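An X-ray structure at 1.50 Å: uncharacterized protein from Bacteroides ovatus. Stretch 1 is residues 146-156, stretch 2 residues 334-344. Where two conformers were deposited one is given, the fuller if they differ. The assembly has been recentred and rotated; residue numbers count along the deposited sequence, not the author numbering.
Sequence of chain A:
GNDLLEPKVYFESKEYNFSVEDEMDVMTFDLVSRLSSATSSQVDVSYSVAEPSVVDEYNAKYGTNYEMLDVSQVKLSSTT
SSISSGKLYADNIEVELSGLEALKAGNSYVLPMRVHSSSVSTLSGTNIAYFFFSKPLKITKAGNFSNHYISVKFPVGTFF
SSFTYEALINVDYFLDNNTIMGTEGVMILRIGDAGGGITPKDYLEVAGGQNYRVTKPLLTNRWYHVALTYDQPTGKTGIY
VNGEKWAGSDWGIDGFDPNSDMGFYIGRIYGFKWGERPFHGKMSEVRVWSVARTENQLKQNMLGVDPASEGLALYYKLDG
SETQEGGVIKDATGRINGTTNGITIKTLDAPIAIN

Stretch 1 (146-156) SNHYISVKFPV
Stretch 2, residues 334-344: GRINGTTNGIT

The most unusual feature is the side-chain amide of Asn341, which acts like a backbone peptide group toward the other segment, holding Asn147 and Tyr149. With chi1 at 59° (p) and chi2 at -23°, its amide uses both ends: Asn341 ND2 donates to Asn147 O (3.1 Å), and Asn341 OD1 accepts from Tyr149 N (3.1 Å). Thr340, in the t rotamer, adds a further side-chain-to-backbone link, its OG1 donating to Tyr149 O at 2.8 Å while accepting from Gly342 N at 2.9 Å.

Beyond this clasp the extended segments run antiparallel, their axes 142° apart. Ser151 pairs with Thr339 (CA to CA 5.0 Å) through two backbone bonds, Ser151 N to Thr339 O at 2.7 Å and Thr339 N to Ser151 O at 2.9 Å. Gly338 (phi/psi -84/143) lets Ile150 pack closely: Ile150 CG2 lies 4.0 Å from Gly338 CA, and an ideal CB there would clash with that methyl. A water then extends the ladder, its O accepting from Lys153 N (2.8 Å) and donating to Asn337 O (2.7 Å).

Isoleucines of stretch 2, both m,m, supply apolar contacts towards its two ends. Ile343 CG1 meets Ile150 CD1 (m,t) at 4.1 Å; Ile336 CG2 meets Val152 CG1 (chi1 t) at 3.8 Å, and Ile336 CD1 approaches Phe154 CD1 (chi1 -74°) at 4.3 Å. Tyr149, chi1 67° (p), places one ring face against Asn341 N.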

# COMPACT_ATOMS: atom_id res chain seq x y z
N SER A 146 3.32 -10.46 22.50
CA SER A 146 4.07 -10.72 23.69
C SER A 146 3.54 -12.03 24.25
O SER A 146 2.84 -12.06 25.27
CB SER A 146 3.85 -9.58 24.67
OG SER A 146 4.57 -9.81 25.88
N ASN A 147 3.89 -13.12 23.56
CA ASN A 147 3.34 -14.45 23.82
C ASN A 147 1.89 -14.58 23.31
O ASN A 147 0.98 -15.00 24.03
CB ASN A 147 3.44 -14.84 25.29
CG ASN A 147 3.39 -16.34 25.49
OD1 ASN A 147 3.86 -17.11 24.65
ND2 ASN A 147 2.82 -16.77 26.61
N HIS A 148 1.71 -14.19 22.05
CA HIS A 148 0.45 -14.25 21.32
C HIS A 148 0.61 -15.00 20.03
O HIS A 148 1.64 -14.93 19.35
CB HIS A 148 -0.06 -12.82 21.06
CG HIS A 148 -0.37 -12.10 22.31
ND1 HIS A 148 0.57 -11.39 23.01
CD2 HIS A 148 -1.48 -12.12 23.08
CE1 HIS A 148 0.03 -10.93 24.13
NE2 HIS A 148 -1.21 -11.36 24.19
N TYR A 149 -0.44 -15.74 19.68
CA TYR A 149 -0.45 -16.55 18.48
C TYR A 149 -1.71 -16.26 17.67
O TYR A 149 -2.75 -15.85 18.22
CB TYR A 149 -0.45 -18.05 18.83
CG TYR A 149 -1.71 -18.52 19.52
CD1 TYR A 149 -2.80 -18.95 18.78
CD2 TYR A 149 -1.81 -18.54 20.90
CE1 TYR A 149 -3.97 -19.36 19.41
CE2 TYR A 149 -3.00 -18.97 21.53
CZ TYR A 149 -4.05 -19.36 20.76
OH TYR A 149 -5.24 -19.78 21.37
N ILE A 150 -1.61 -16.51 16.36
CA ILE A 150 -2.76 -16.74 15.52
C ILE A 150 -2.57 -18.08 14.84
O ILE A 150 -1.56 -18.27 14.15
CB ILE A 150 -2.94 -15.66 14.46
CG1 ILE A 150 -2.94 -14.26 15.08
CG2 ILE A 150 -4.24 -15.89 13.71
CD1 ILE A 150 -2.96 -13.15 14.06
N SER A 151 -3.48 -19.00 15.09
CA SER A 151 -3.50 -20.32 14.45
C SER A 151 -4.37 -20.20 13.20
O SER A 151 -5.54 -19.85 13.28
CB SER A 151 -4.09 -21.36 15.39
OG SER A 151 -4.34 -22.62 14.74
N VAL A 152 -3.79 -20.52 12.04
CA VAL A 152 -4.46 -20.42 10.73
C VAL A 152 -4.62 -21.76 10.05
O VAL A 152 -3.67 -22.53 9.88
CB VAL A 152 -3.63 -19.51 9.80
CG1 VAL A 152 -4.22 -19.49 8.40
CG2 VAL A 152 -3.49 -18.13 10.37
N LYS A 153 -5.84 -22.06 9.64
CA LYS A 153 -6.10 -23.24 8.84
C LYS A 153 -6.46 -22.75 7.45
O LYS A 153 -7.44 -22.01 7.27
CB LYS A 153 -7.25 -24.04 9.44
CG LYS A 153 -7.39 -25.44 8.87
CD LYS A 153 -8.24 -26.34 9.77
N PHE A 154 -5.68 -23.15 6.46
CA PHE A 154 -5.99 -22.80 5.07
C PHE A 154 -7.00 -23.79 4.53
O PHE A 154 -7.19 -24.85 5.09
CB PHE A 154 -4.72 -22.81 4.25
CG PHE A 154 -3.86 -21.64 4.53
CD1 PHE A 154 -4.13 -20.43 3.97
CD2 PHE A 154 -2.79 -21.76 5.40
CE1 PHE A 154 -3.34 -19.34 4.24
CE2 PHE A 154 -2.01 -20.68 5.65
CZ PHE A 154 -2.28 -19.47 5.07
N PRO A 155 -7.71 -23.41 3.45
CA PRO A 155 -8.69 -24.33 2.87
C PRO A 155 -8.11 -25.71 2.64
O PRO A 155 -6.90 -25.86 2.36
CB PRO A 155 -9.02 -23.67 1.52
CG PRO A 155 -8.82 -22.24 1.74
CD PRO A 155 -7.69 -22.11 2.77
N VAL A 156 -8.97 -26.73 2.73
CA VAL A 156 -8.53 -28.11 2.55
C VAL A 156 -7.84 -28.31 1.22
O VAL A 156 -8.27 -27.79 0.19
CB VAL A 156 -9.67 -29.12 2.66
CG1 VAL A 156 -10.71 -28.93 1.55
CG2 VAL A 156 -9.10 -30.52 2.61
N GLY A 334 -11.67 -12.18 4.25
CA GLY A 334 -12.90 -12.91 4.54
C GLY A 334 -12.76 -14.42 4.40
O GLY A 334 -13.75 -15.14 4.52
N ARG A 335 -11.54 -14.90 4.15
CA ARG A 335 -11.35 -16.34 3.89
C ARG A 335 -10.93 -17.13 5.12
O ARG A 335 -11.19 -18.35 5.18
CB ARG A 335 -10.31 -16.56 2.79
CG ARG A 335 -10.74 -16.00 1.47
CD ARG A 335 -9.62 -16.01 0.44
NE ARG A 335 -9.15 -17.36 0.09
CZ ARG A 335 -9.74 -18.15 -0.79
NH1 ARG A 335 -10.84 -17.77 -1.41
NH2 ARG A 335 -9.23 -19.36 -1.06
N ILE A 336 -10.32 -16.45 6.07
CA ILE A 336 -9.65 -17.11 7.20
C ILE A 336 -10.18 -16.64 8.54
O ILE A 336 -10.19 -15.46 8.84
CB ILE A 336 -8.14 -16.79 7.22
CG1 ILE A 336 -7.45 -17.23 5.93
CG2 ILE A 336 -7.45 -17.46 8.43
CD1 ILE A 336 -7.63 -18.66 5.63
N ASN A 337 -10.62 -17.60 9.35
CA ASN A 337 -10.94 -17.31 10.75
C ASN A 337 -9.86 -17.88 11.62
O ASN A 337 -9.84 -19.08 11.90
CB ASN A 337 -12.27 -17.98 11.10
CG ASN A 337 -13.43 -17.38 10.36
OD1 ASN A 337 -13.50 -16.19 10.17
ND2 ASN A 337 -14.34 -18.23 9.89
N GLY A 338 -8.91 -17.05 12.03
CA GLY A 338 -7.78 -17.50 12.81
C GLY A 338 -8.11 -17.58 14.29
O GLY A 338 -8.89 -16.77 14.80
N THR A 339 -7.58 -18.58 14.97
CA THR A 339 -7.81 -18.73 16.40
C THR A 339 -6.68 -18.01 17.11
O THR A 339 -5.50 -18.13 16.72
CB THR A 339 -7.85 -20.22 16.80
OG1 THR A 339 -9.01 -20.84 16.20
CG2 THR A 339 -7.97 -20.41 18.31
N THR A 340 -7.01 -17.24 18.14
CA THR A 340 -6.00 -16.40 18.78
C THR A 340 -6.31 -16.18 20.25
O THR A 340 -7.47 -16.28 20.67
CB THR A 340 -5.90 -15.02 18.07
OG1 THR A 340 -4.91 -14.21 18.68
CG2 THR A 340 -7.22 -14.28 18.13
N ASN A 341 -5.27 -15.92 21.03
CA ASN A 341 -5.45 -15.45 22.39
C ASN A 341 -5.66 -13.94 22.50
O ASN A 341 -5.81 -13.41 23.60
CB ASN A 341 -4.35 -15.97 23.34
CG ASN A 341 -2.95 -15.57 22.94
OD1 ASN A 341 -2.65 -15.27 21.79
ND2 ASN A 341 -2.07 -15.56 23.93
N GLY A 342 -5.71 -13.28 21.35
CA GLY A 342 -6.12 -11.88 21.27
C GLY A 342 -4.96 -10.98 20.91
O GLY A 342 -3.96 -10.97 21.61
N ILE A 343 -5.12 -10.24 19.84
CA ILE A 343 -4.08 -9.35 19.36
C ILE A 343 -4.48 -7.93 19.73
O ILE A 343 -5.38 -7.33 19.11
CB ILE A 343 -3.86 -9.48 17.86
CG1 ILE A 343 -3.55 -10.93 17.46
CG2 ILE A 343 -2.70 -8.57 17.44
CD1 ILE A 343 -2.44 -11.63 18.24
N THR A 344 -3.86 -7.37 20.76
CA THR A 344 -4.13 -6.01 21.16
C THR A 344 -3.56 -5.06 20.12
O THR A 344 -2.38 -5.19 19.73
CB THR A 344 -3.54 -5.72 22.51
OG1 THR A 344 -4.09 -6.64 23.46
CG2 THR A 344 -3.84 -4.30 22.95
O HOH W 1 -8.08 -20.89 10.91